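Local coordinates for glycinin A3B4 subunit (Glycine max, PDB 2D5F), which serves as a seed storage protein of the 11S globulin family, a two-cupin subunit that assembles into hexamers, at residues G44-R50 with A143-T149; Y65-V71 with D121-P127; L14-D20 with W33-E39. All blocks are in the same frame, centred on the assembly; numbering follows the deposited sequence.

How the interactions relate
Interactions 1 and 2 share one antiparallel sheet of the N-terminal cupin barrel, with centres about 9 Å apart. Strands 141-147 and 67-73 are neighbours there, so Leu-146 N hydrogen-bonds to Met-68 O at 2.8 Å, giving the order 46-52, 141-147, 67-73, 121-125. A carbonate ion, probably from the crystallisation liquor, marks a pocket beside both: Arg-50 and Ala-143 belong to it, the side chain of Ile-69 comes within about 4 Å of the ion, and Gln-67 OE1 holds Arg-50 NH1 at 2.8 Å. Interaction 3 lies about 11 Å from interaction 1, joined by the hydrogen bond Trp-33 N to Val-47 O (3.0 Å), and about 20 Å from interaction 2, centre to centre.

Interaction 1 of 3, residues G44-R50 with A143-T149; sequences GVTVSKR and AISLLDT. With CO3 (carbonate ion), chain E.
Six backbone hydrogen bonds join strand 46-50 to strand 143-147: Ser-145 N to Ser-48 O (2.7 Å) and Ser-48 N to Ser-145 O (3.0 Å), Arg-50 N to Ala-143 O (2.8 Å) and Ala-143 N to Arg-50 O (2.9 Å), Leu-147 N to Thr-46 O (2.8 Å) and Thr-46 N to Leu-147 O (3.2 Å). These are the hydrogen-bonded pairs; Val-47/Leu-146 and Lys-49/Ile-144 are non-hydrogen-bonded. The axes lie 4.6 Å apart at 158°, antiparallel. Arg-50 (chi1 m) has the length and charge for an anion: NH2 donates to carbonate O2 at 2.6 Å, while Ser-145 CB covers one face of the guanidinium and Gln-67 accepts from NH1. His-58, Tyr-131 and Thr-133 complete the site inside the cupin barrel, where many relatives bind metal or ligand. Small Ser-48 and Ser-145 leave room beneath the arginine on this face, where Thr-46 CG2 meets Leu-147 CD2 at 3.6 Å. On the other face, with Lys-49, whose amine leads away, Val-47 CG1 packs on Ile-144 CG2 (3.7 Å) and Val-47 CG2 on Leu-146 CD2 (3.9 Å); before the strand, Val-45 CG1 meets Leu-146 CD1 (3.9 Å). Val-45, Lys-49 and Ile-144 touch strand 390-395 of the second cupin domain.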
loop_
_atom_site.group_PDB
_atom_site.type_symbol
_atom_site.label_atom_id
_atom_site.label_comp_id
_atom_site.label_asym_id
_atom_site.label_seq_id
_atom_site.Cartn_x
_atom_site.Cartn_y
_atom_site.Cartn_z
ATOM N N GLY B 44 0.799 10.652 -26.034
ATOM C CA GLY B 44 2.008 10.715 -25.231
ATOM C C GLY B 44 2.871 9.475 -25.379
ATOM O O GLY B 44 3.444 8.980 -24.402
ATOM N N VAL B 45 2.970 8.975 -26.609
ATOM C CA VAL B 45 3.756 7.779 -26.895
ATOM C C VAL B 45 4.190 7.796 -28.356
ATOM O O VAL B 45 3.815 8.684 -29.123
ATOM C CB VAL B 45 2.916 6.483 -26.732
ATOM C CG1 VAL B 45 2.261 6.415 -25.355
ATOM C CG2 VAL B 45 1.844 6.430 -27.837
ATOM N N THR B 46 4.996 6.812 -28.724
ATOM C CA THR B 46 5.395 6.631 -30.110
ATOM C C THR B 46 5.584 5.131 -30.266
ATOM O O THR B 46 5.561 4.396 -29.275
ATOM C CB THR B 46 6.674 7.408 -30.511
ATOM O OG1 THR B 46 6.753 7.433 -31.943
ATOM C CG2 THR B 46 7.926 6.756 -29.975
ATOM N N VAL B 47 5.744 4.666 -31.498
ATOM C CA VAL B 47 5.881 3.241 -31.743
ATOM C C VAL B 47 7.070 2.915 -32.633
ATOM O O VAL B 47 7.443 3.696 -33.508
ATOM C CB VAL B 47 4.589 2.677 -32.392
ATOM C CG1 VAL B 47 4.711 1.174 -32.601
ATOM C CG2 VAL B 47 3.379 3.004 -31.514
ATOM N N SER B 48 7.650 1.745 -32.403
ATOM C CA SER B 48 8.801 1.283 -33.163
ATOM C C SER B 48 8.624 -0.187 -33.544
ATOM O O SER B 48 8.332 -1.022 -32.692
ATOM C CB SER B 48 10.060 1.459 -32.317
ATOM O OG SER B 48 11.174 0.827 -32.911
ATOM N N LYS B 49 8.790 -0.492 -34.827
ATOM C CA LYS B 49 8.668 -1.862 -35.321
ATOM C C LYS B 49 10.074 -2.395 -35.571
ATOM O O LYS B 49 10.830 -1.817 -36.343
ATOM C CB LYS B 49 7.867 -1.882 -36.618
ATOM C CG LYS B 49 7.654 -3.263 -37.200
ATOM C CD LYS B 49 6.799 -3.174 -38.456
ATOM C CE LYS B 49 6.615 -4.534 -39.104
ATOM N NZ LYS B 49 5.880 -4.424 -40.400
ATOM N N ARG B 50 10.426 -3.494 -34.914
ATOM C CA ARG B 50 11.762 -4.055 -35.067
ATOM C C ARG B 50 11.762 -5.423 -35.716
ATOM O O ARG B 50 10.920 -6.272 -35.415
ATOM C CB ARG B 50 12.459 -4.133 -33.707
ATOM C CG ARG B 50 12.850 -2.773 -33.153
ATOM C CD ARG B 50 13.029 -2.796 -31.640
ATOM N NE ARG B 50 12.743 -1.482 -31.074
ATOM C CZ ARG B 50 12.402 -1.263 -29.810
ATOM N NH1 ARG B 50 12.161 -0.026 -29.399
ATOM N NH2 ARG B 50 12.300 -2.274 -28.960
ATOM N N ALA B 143 8.662 -7.472 -34.140
ATOM C CA ALA B 143 8.053 -7.008 -32.901
ATOM C C ALA B 143 7.636 -5.547 -32.996
ATOM O O ALA B 143 8.293 -4.741 -33.661
ATOM C CB ALA B 143 9.024 -7.204 -31.745
ATOM N N ILE B 144 6.531 -5.211 -32.335
ATOM C CA ILE B 144 6.032 -3.839 -32.328
ATOM C C ILE B 144 6.111 -3.305 -30.905
ATOM O O ILE B 144 5.468 -3.828 -29.994
ATOM C CB ILE B 144 4.568 -3.750 -32.837
ATOM C CG1 ILE B 144 4.529 -3.844 -34.370
ATOM C CG2 ILE B 144 3.949 -2.423 -32.420
ATOM C CD1 ILE B 144 4.961 -5.177 -34.925
ATOM N N SER B 145 6.893 -2.249 -30.727
ATOM C CA SER B 145 7.084 -1.672 -29.413
ATOM C C SER B 145 6.376 -0.353 -29.153
ATOM O O SER B 145 6.485 0.592 -29.928
ATOM C CB SER B 145 8.580 -1.490 -29.143
ATOM O OG SER B 145 8.781 -0.860 -27.893
ATOM N N LEU B 146 5.641 -0.305 -28.047
ATOM C CA LEU B 146 4.964 0.910 -27.635
ATOM C C LEU B 146 5.969 1.604 -26.714
ATOM O O LEU B 146 6.310 1.072 -25.650
ATOM C CB LEU B 146 3.679 0.577 -26.860
ATOM C CG LEU B 146 2.728 1.729 -26.479
ATOM C CD1 LEU B 146 3.365 2.653 -25.426
ATOM C CD2 LEU B 146 2.363 2.514 -27.732
ATOM N N LEU B 147 6.474 2.757 -27.148
ATOM C CA LEU B 147 7.432 3.534 -26.364
ATOM C C LEU B 147 6.639 4.552 -25.540
ATOM O O LEU B 147 6.219 5.588 -26.049
ATOM C CB LEU B 147 8.430 4.260 -27.281
ATOM C CG LEU B 147 9.592 3.480 -27.931
ATOM C CD1 LEU B 147 9.075 2.325 -28.748
ATOM C CD2 LEU B 147 10.398 4.420 -28.823
ATOM N N ASP B 148 6.429 4.242 -24.267
ATOM C CA ASP B 148 5.664 5.109 -23.379
ATOM C C ASP B 148 6.473 6.328 -22.918
ATOM O O ASP B 148 6.790 6.462 -21.738
ATOM C CB ASP B 148 5.180 4.282 -22.181
ATOM C CG ASP B 148 4.187 5.029 -21.303
ATOM O OD1 ASP B 148 3.502 5.949 -21.804
ATOM O OD2 ASP B 148 4.084 4.681 -20.110
ATOM N N THR B 149 6.784 7.215 -23.861
ATOM C CA THR B 149 7.566 8.423 -23.592
ATOM C C THR B 149 6.967 9.370 -22.548
ATOM O O THR B 149 7.702 10.038 -21.829
ATOM C CB THR B 149 7.787 9.252 -24.880
ATOM O OG1 THR B 149 6.531 9.438 -25.546
ATOM C CG2 THR B 149 8.761 8.554 -25.821
HETATM C C CO3 E . 13.628 -5.719 -29.836
HETATM O O1 CO3 E . 14.814 -6.161 -29.963
HETATM O O2 CO3 E . 13.442 -4.586 -29.269
HETATM O O3 CO3 E . 12.635 -6.415 -30.275
#

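Interaction 2 of 3, residues Y65-V71 with D121-P127; sequences YPQMIIV and DVLVIPP
Asp-121 opens strand 121-125, its O accepting from Val-71 N at 2.9 Å while its carboxylate turns back to Asn-118 N. Val-122 (chi1 t) faces Ile-70 in a non-hydrogen-bonded pair, CA to CA 4.3 Å, and Val-122 CG1 meets Met-68 CG at 3.7 Å; its beta-branched shape suits the extended backbone. Leu-123 and Ile-69 form a hydrogen-bonded pair, Leu-123 N to Ile-69 O 2.6 Å and Ile-69 N to Leu-123 O 2.7 Å. Strands 67-71 and 121-125 run antiparallel, axes 4.4 Å apart at 156°, within the jelly-roll-like barrel of the N-terminal cupin domain. Their alternation splits the side chains: Gln-67, Ile-69, Leu-123 and Ile-125 lie on the face bearing the carbonate pocket, whereas Met-68, Ile-70, Val-122 and Val-124 lie on the other, where helix 362-365 packs against Met-68 and Val-124. Val-124 (chi1 t) pairs with Met-68, CA to CA 4.7 Å. Ile-125 (chi1 m, chi2 m) pairs with Gln-67 through Ile-125 N to Gln-67 O (2.9 Å) and Gln-67 N to Ile-125 O (3.1 Å), and Ile-125 CG1 reaches Ile-69 CD1 at 3.8 Å. Beyond the strand, Pro-127 CG rests on Pro-66 CD at 3.4 Å, two rigid rings without backbone N-H.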
loop_
_atom_site.group_PDB
_atom_site.type_symbol
_atom_site.label_atom_id
_atom_site.label_comp_id
_atom_site.label_asym_id
_atom_site.label_seq_id
_atom_site.Cartn_x
_atom_site.Cartn_y
_atom_site.Cartn_z
ATOM N N TYR B 65 12.102 5.245 -20.213
ATOM C CA TYR B 65 10.659 5.057 -20.073
ATOM C C TYR B 65 10.379 3.595 -20.360
ATOM O O TYR B 65 11.208 2.906 -20.939
ATOM C CB TYR B 65 9.876 5.949 -21.054
ATOM C CG TYR B 65 10.499 6.037 -22.433
ATOM C CD1 TYR B 65 11.328 7.110 -22.777
ATOM C CD2 TYR B 65 10.299 5.028 -23.376
ATOM C CE1 TYR B 65 11.945 7.176 -24.027
ATOM C CE2 TYR B 65 10.912 5.081 -24.625
ATOM C CZ TYR B 65 11.736 6.158 -24.944
ATOM O OH TYR B 65 12.362 6.200 -26.173
ATOM N N PRO B 66 9.223 3.087 -19.928
ATOM C CA PRO B 66 9.009 1.675 -20.236
ATOM C C PRO B 66 8.560 1.448 -21.672
ATOM O O PRO B 66 8.099 2.370 -22.345
ATOM C CB PRO B 66 7.965 1.245 -19.206
ATOM C CG PRO B 66 7.216 2.481 -18.918
ATOM C CD PRO B 66 8.257 3.575 -18.928
ATOM N N GLN B 67 8.755 0.222 -22.144
ATOM C CA GLN B 67 8.335 -0.167 -23.484
ATOM C C GLN B 67 7.508 -1.429 -23.312
ATOM O O GLN B 67 7.824 -2.277 -22.475
ATOM C CB GLN B 67 9.528 -0.516 -24.383
ATOM C CG GLN B 67 10.466 0.621 -24.729
ATOM C CD GLN B 67 11.618 0.157 -25.612
ATOM O OE1 GLN B 67 11.404 -0.356 -26.711
ATOM N NE2 GLN B 67 12.843 0.332 -25.128
ATOM N N MET B 68 6.435 -1.536 -24.080
ATOM C CA MET B 68 5.616 -2.738 -24.058
ATOM C C MET B 68 5.705 -3.234 -25.492
ATOM O O MET B 68 5.312 -2.535 -26.418
ATOM C CB MET B 68 4.175 -2.436 -23.690
ATOM C CG MET B 68 3.303 -3.676 -23.741
ATOM S SD MET B 68 1.697 -3.407 -23.014
ATOM C CE MET B 68 2.002 -4.033 -21.382
ATOM N N ILE B 69 6.243 -4.433 -25.666
ATOM C CA ILE B 69 6.438 -4.996 -26.992
ATOM C C ILE B 69 5.608 -6.248 -27.248
ATOM O O ILE B 69 5.466 -7.103 -26.373
ATOM C CB ILE B 69 7.913 -5.374 -27.187
ATOM C CG1 ILE B 69 8.804 -4.207 -26.760
ATOM C CG2 ILE B 69 8.181 -5.741 -28.642
ATOM C CD1 ILE B 69 10.266 -4.579 -26.629
ATOM N N ILE B 70 5.044 -6.344 -28.444
ATOM C CA ILE B 70 4.299 -7.535 -28.807
ATOM C C ILE B 70 5.051 -8.161 -29.975
ATOM O O ILE B 70 5.367 -7.488 -30.955
ATOM C CB ILE B 70 2.833 -7.242 -29.219
ATOM C CG1 ILE B 70 2.132 -8.576 -29.516
ATOM C CG2 ILE B 70 2.777 -6.311 -30.421
ATOM C CD1 ILE B 70 0.644 -8.477 -29.722
ATOM N N VAL B 71 5.380 -9.438 -29.836
ATOM C CA VAL B 71 6.091 -10.165 -30.875
ATOM C C VAL B 71 5.032 -10.692 -31.818
ATOM O O VAL B 71 4.223 -11.528 -31.426
ATOM C CB VAL B 71 6.871 -11.362 -30.297
ATOM C CG1 VAL B 71 7.629 -12.068 -31.403
ATOM C CG2 VAL B 71 7.822 -10.892 -29.219
ATOM N N ASP B 121 3.488 -13.174 -27.777
ATOM C CA ASP B 121 3.980 -12.771 -26.462
ATOM C C ASP B 121 4.191 -11.268 -26.368
ATOM O O ASP B 121 4.514 -10.605 -27.350
ATOM C CB ASP B 121 5.324 -13.437 -26.140
ATOM C CG ASP B 121 5.189 -14.892 -25.738
ATOM O OD1 ASP B 121 6.243 -15.536 -25.566
ATOM O OD2 ASP B 121 4.052 -15.391 -25.588
ATOM N N VAL B 122 4.002 -10.746 -25.165
ATOM C CA VAL B 122 4.217 -9.337 -24.890
ATOM C C VAL B 122 5.437 -9.302 -23.987
ATOM O O VAL B 122 5.573 -10.139 -23.089
ATOM C CB VAL B 122 3.026 -8.710 -24.147
ATOM C CG1 VAL B 122 3.421 -7.343 -23.574
ATOM C CG2 VAL B 122 1.853 -8.554 -25.099
ATOM N N LEU B 123 6.333 -8.356 -24.244
ATOM C CA LEU B 123 7.540 -8.200 -23.440
ATOM C C LEU B 123 7.482 -6.795 -22.859
ATOM O O LEU B 123 6.937 -5.883 -23.484
ATOM C CB LEU B 123 8.799 -8.332 -24.313
ATOM C CG LEU B 123 8.890 -9.473 -25.338
ATOM C CD1 LEU B 123 10.173 -9.322 -26.151
ATOM C CD2 LEU B 123 8.864 -10.816 -24.632
ATOM N N VAL B 124 8.043 -6.615 -21.671
ATOM C CA VAL B 124 8.050 -5.303 -21.036
ATOM C C VAL B 124 9.478 -4.919 -20.687
ATOM O O VAL B 124 10.184 -5.691 -20.040
ATOM C CB VAL B 124 7.207 -5.313 -19.735
ATOM C CG1 VAL B 124 7.215 -3.939 -19.095
ATOM C CG2 VAL B 124 5.783 -5.759 -20.040
ATOM N N ILE B 125 9.910 -3.738 -21.123
ATOM C CA ILE B 125 11.262 -3.264 -20.819
ATOM C C ILE B 125 11.182 -2.173 -19.747
ATOM O O ILE B 125 10.561 -1.137 -19.966
ATOM C CB ILE B 125 11.954 -2.629 -22.041
ATOM C CG1 ILE B 125 11.813 -3.524 -23.282
ATOM C CG2 ILE B 125 13.422 -2.374 -21.712
ATOM C CD1 ILE B 125 12.385 -4.914 -23.119
ATOM N N PRO B 126 11.803 -2.393 -18.574
ATOM C CA PRO B 126 11.765 -1.382 -17.510
ATOM C C PRO B 126 12.613 -0.159 -17.868
ATOM O O PRO B 126 13.595 -0.268 -18.607
ATOM C CB PRO B 126 12.346 -2.115 -16.302
ATOM C CG PRO B 126 12.070 -3.562 -16.589
ATOM C CD PRO B 126 12.365 -3.659 -18.071
ATOM N N PRO B 127 12.245 1.020 -17.347
ATOM C CA PRO B 127 13.015 2.231 -17.642
ATOM C C PRO B 127 14.450 2.084 -17.133
ATOM O O PRO B 127 14.679 1.575 -16.031
ATOM C CB PRO B 127 12.258 3.324 -16.886
ATOM C CG PRO B 127 10.852 2.787 -16.799
ATOM C CD PRO B 127 11.070 1.331 -16.510
#

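Interaction 3 of 3, residues L14-D20 with W33-E39; sequences LNALEPD and WNSQHPE
The N-terminal loop 14-20, which leads into strand 21-24, lies between the two cupin halves, hydrogen-bonded to Val-411 and Leu-421, and meets the turn before helix 38-43. Trp-33 NE1 donates to Leu-17 O at 3.0 Å, nearly straight, and the compact, rigid Pro-19 ring lays its C-H groups over the indole, CG 3.6 Å from the centroid of the six-membered ring, a CH-pi contact. Asn-34 N donates to Asp-20 OD1 at 2.8 Å, though the position of this oxygen is less certain. Asn-34 begins a type I beta turn to His-37 and closes an Asx turn, its OD1 accepting from Gln-36 N at 2.7 Å; His-37 then occupies the helix N-cap position. Leu-17 (chi1 m, chi2 t) points toward residues 33-39: CB lies 3.7 Å from Trp-33 CD1, and CD2 lies over the face of the His-37 ring, 4.0 Å from its centroid. Glu-39 OE2 accepts from Asn-15 N at 3.0 Å, and Glu-39 CG packs on Leu-14 CD2 at 3.8 Å.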
loop_
_atom_site.group_PDB
_atom_site.type_symbol
_atom_site.label_atom_id
_atom_site.label_comp_id
_atom_site.label_asym_id
_atom_site.label_seq_id
_atom_site.Cartn_x
_atom_site.Cartn_y
_atom_site.Cartn_z
ATOM N N LEU B 14 -8.429 11.803 -37.084
ATOM C CA LEU B 14 -7.430 10.835 -36.657
ATOM C C LEU B 14 -7.062 10.034 -37.891
ATOM O O LEU B 14 -7.937 9.551 -38.596
ATOM C CB LEU B 14 -7.996 9.884 -35.599
ATOM C CG LEU B 14 -8.440 10.452 -34.251
ATOM C CD1 LEU B 14 -8.940 9.302 -33.373
ATOM C CD2 LEU B 14 -7.275 11.164 -33.579
ATOM N N ASN B 15 -5.772 9.895 -38.159
ATOM C CA ASN B 15 -5.333 9.126 -39.316
ATOM C C ASN B 15 -4.731 7.779 -38.937
ATOM O O ASN B 15 -4.136 7.626 -37.868
ATOM C CB ASN B 15 -4.295 9.918 -40.112
ATOM C CG ASN B 15 -4.923 10.947 -41.034
ATOM O OD1 ASN B 15 -4.324 11.974 -41.316
ATOM N ND2 ASN B 15 -6.130 10.661 -41.520
ATOM N N ALA B 16 -4.908 6.803 -39.820
ATOM C CA ALA B 16 -4.337 5.480 -39.626
ATOM C C ALA B 16 -2.890 5.731 -40.025
ATOM O O ALA B 16 -2.631 6.146 -41.153
ATOM C CB ALA B 16 -4.987 4.492 -40.572
ATOM N N LEU B 17 -1.956 5.490 -39.110
ATOM C CA LEU B 17 -0.546 5.761 -39.365
ATOM C C LEU B 17 0.356 4.554 -39.607
ATOM O O LEU B 17 0.150 3.480 -39.040
ATOM C CB LEU B 17 0.025 6.560 -38.191
ATOM C CG LEU B 17 -0.759 7.794 -37.732
ATOM C CD1 LEU B 17 -0.208 8.289 -36.408
ATOM C CD2 LEU B 17 -0.673 8.882 -38.792
ATOM N N GLU B 18 1.374 4.763 -40.441
ATOM C CA GLU B 18 2.362 3.738 -40.770
ATOM C C GLU B 18 3.742 4.312 -40.495
ATOM O O GLU B 18 3.894 5.519 -40.364
ATOM C CB GLU B 18 2.233 3.319 -42.235
ATOM C CG GLU B 18 1.041 2.411 -42.473
ATOM C CD GLU B 18 0.792 2.124 -43.936
ATOM O OE1 GLU B 18 1.736 1.716 -44.646
ATOM O OE2 GLU B 18 -0.359 2.299 -44.369
ATOM N N PRO B 19 4.774 3.456 -40.410
ATOM C CA PRO B 19 6.135 3.931 -40.138
ATOM C C PRO B 19 6.616 5.063 -41.040
ATOM O O PRO B 19 6.361 5.057 -42.242
ATOM C CB PRO B 19 6.973 2.666 -40.295
ATOM C CG PRO B 19 6.023 1.591 -39.855
ATOM C CD PRO B 19 4.757 1.993 -40.565
ATOM N N ASP B 20 7.324 6.022 -40.446
ATOM C CA ASP B 20 7.861 7.178 -41.168
ATOM C C ASP B 20 9.359 7.105 -41.468
ATOM O O ASP B 20 9.818 7.649 -42.467
ATOM C CB ASP B 20 7.617 8.467 -40.382
ATOM C CG ASP B 20 6.161 8.707 -40.098
ATOM O OD1 ASP B 20 5.687 8.282 -39.022
ATOM O OD2 ASP B 20 5.490 9.316 -40.955
ATOM N N TRP B 33 7.584 5.330 -36.051
ATOM C CA TRP B 33 6.518 6.267 -36.394
ATOM C C TRP B 33 7.030 7.589 -35.824
ATOM O O TRP B 33 7.572 7.610 -34.718
ATOM C CB TRP B 33 5.210 5.878 -35.698
ATOM C CG TRP B 33 4.393 4.801 -36.401
ATOM C CD1 TRP B 33 3.240 4.986 -37.118
ATOM C CD2 TRP B 33 4.640 3.386 -36.399
ATOM N NE1 TRP B 33 2.752 3.776 -37.555
ATOM C CE2 TRP B 33 3.592 2.778 -37.133
ATOM C CE3 TRP B 33 5.647 2.571 -35.852
ATOM C CZ2 TRP B 33 3.516 1.391 -37.327
ATOM C CZ3 TRP B 33 5.573 1.186 -36.046
ATOM C CH2 TRP B 33 4.514 0.614 -36.781
ATOM N N ASN B 34 6.900 8.677 -36.577
ATOM C CA ASN B 34 7.356 9.984 -36.106
ATOM C C ASN B 34 6.552 10.342 -34.850
ATOM O O ASN B 34 5.319 10.366 -34.884
ATOM C CB ASN B 34 7.120 11.041 -37.189
ATOM C CG ASN B 34 7.775 12.367 -36.862
ATOM O OD1 ASN B 34 7.649 12.879 -35.750
ATOM N ND2 ASN B 34 8.475 12.936 -37.838
ATOM N N SER B 35 7.237 10.633 -33.751
ATOM C CA SER B 35 6.537 10.957 -32.509
ATOM C C SER B 35 5.798 12.299 -32.558
ATOM O O SER B 35 5.056 12.636 -31.639
ATOM C CB SER B 35 7.521 10.956 -31.331
ATOM O OG SER B 35 8.508 11.955 -31.502
ATOM N N GLN B 36 5.979 13.052 -33.639
ATOM C CA GLN B 36 5.333 14.350 -33.750
ATOM C C GLN B 36 3.963 14.376 -34.423
ATOM O O GLN B 36 3.372 15.438 -34.583
ATOM C CB GLN B 36 6.291 15.345 -34.406
ATOM C CG GLN B 36 7.432 15.733 -33.466
ATOM C CD GLN B 36 8.550 16.486 -34.154
ATOM O OE1 GLN B 36 9.472 16.979 -33.501
ATOM N NE2 GLN B 36 8.485 16.571 -35.478
ATOM N N HIS B 37 3.457 13.214 -34.821
ATOM C CA HIS B 37 2.119 13.152 -35.399
ATOM C C HIS B 37 1.199 13.631 -34.281
ATOM O O HIS B 37 1.344 13.204 -33.131
ATOM C CB HIS B 37 1.733 11.713 -35.761
ATOM C CG HIS B 37 2.288 11.249 -37.070
ATOM N ND1 HIS B 37 3.287 10.304 -37.165
ATOM C CD2 HIS B 37 1.997 11.619 -38.339
ATOM C CE1 HIS B 37 3.589 10.115 -38.437
ATOM N NE2 HIS B 37 2.822 10.901 -39.169
ATOM N N PRO B 38 0.248 14.522 -34.594
ATOM C CA PRO B 38 -0.644 14.994 -33.531
ATOM C C PRO B 38 -1.356 13.900 -32.731
ATOM O O PRO B 38 -1.586 14.061 -31.532
ATOM C CB PRO B 38 -1.614 15.942 -34.267
ATOM C CG PRO B 38 -1.422 15.622 -35.736
ATOM C CD PRO B 38 0.032 15.277 -35.838
ATOM N N GLU B 39 -1.693 12.790 -33.380
ATOM C CA GLU B 39 -2.379 11.696 -32.691
ATOM C C GLU B 39 -1.484 11.107 -31.599
ATOM O O GLU B 39 -1.931 10.862 -30.468
ATOM C CB GLU B 39 -2.775 10.593 -33.687
ATOM C CG GLU B 39 -3.660 11.082 -34.830
ATOM C CD GLU B 39 -2.879 11.538 -36.059
ATOM O OE1 GLU B 39 -1.763 12.082 -35.919
ATOM O OE2 GLU B 39 -3.396 11.362 -37.181
#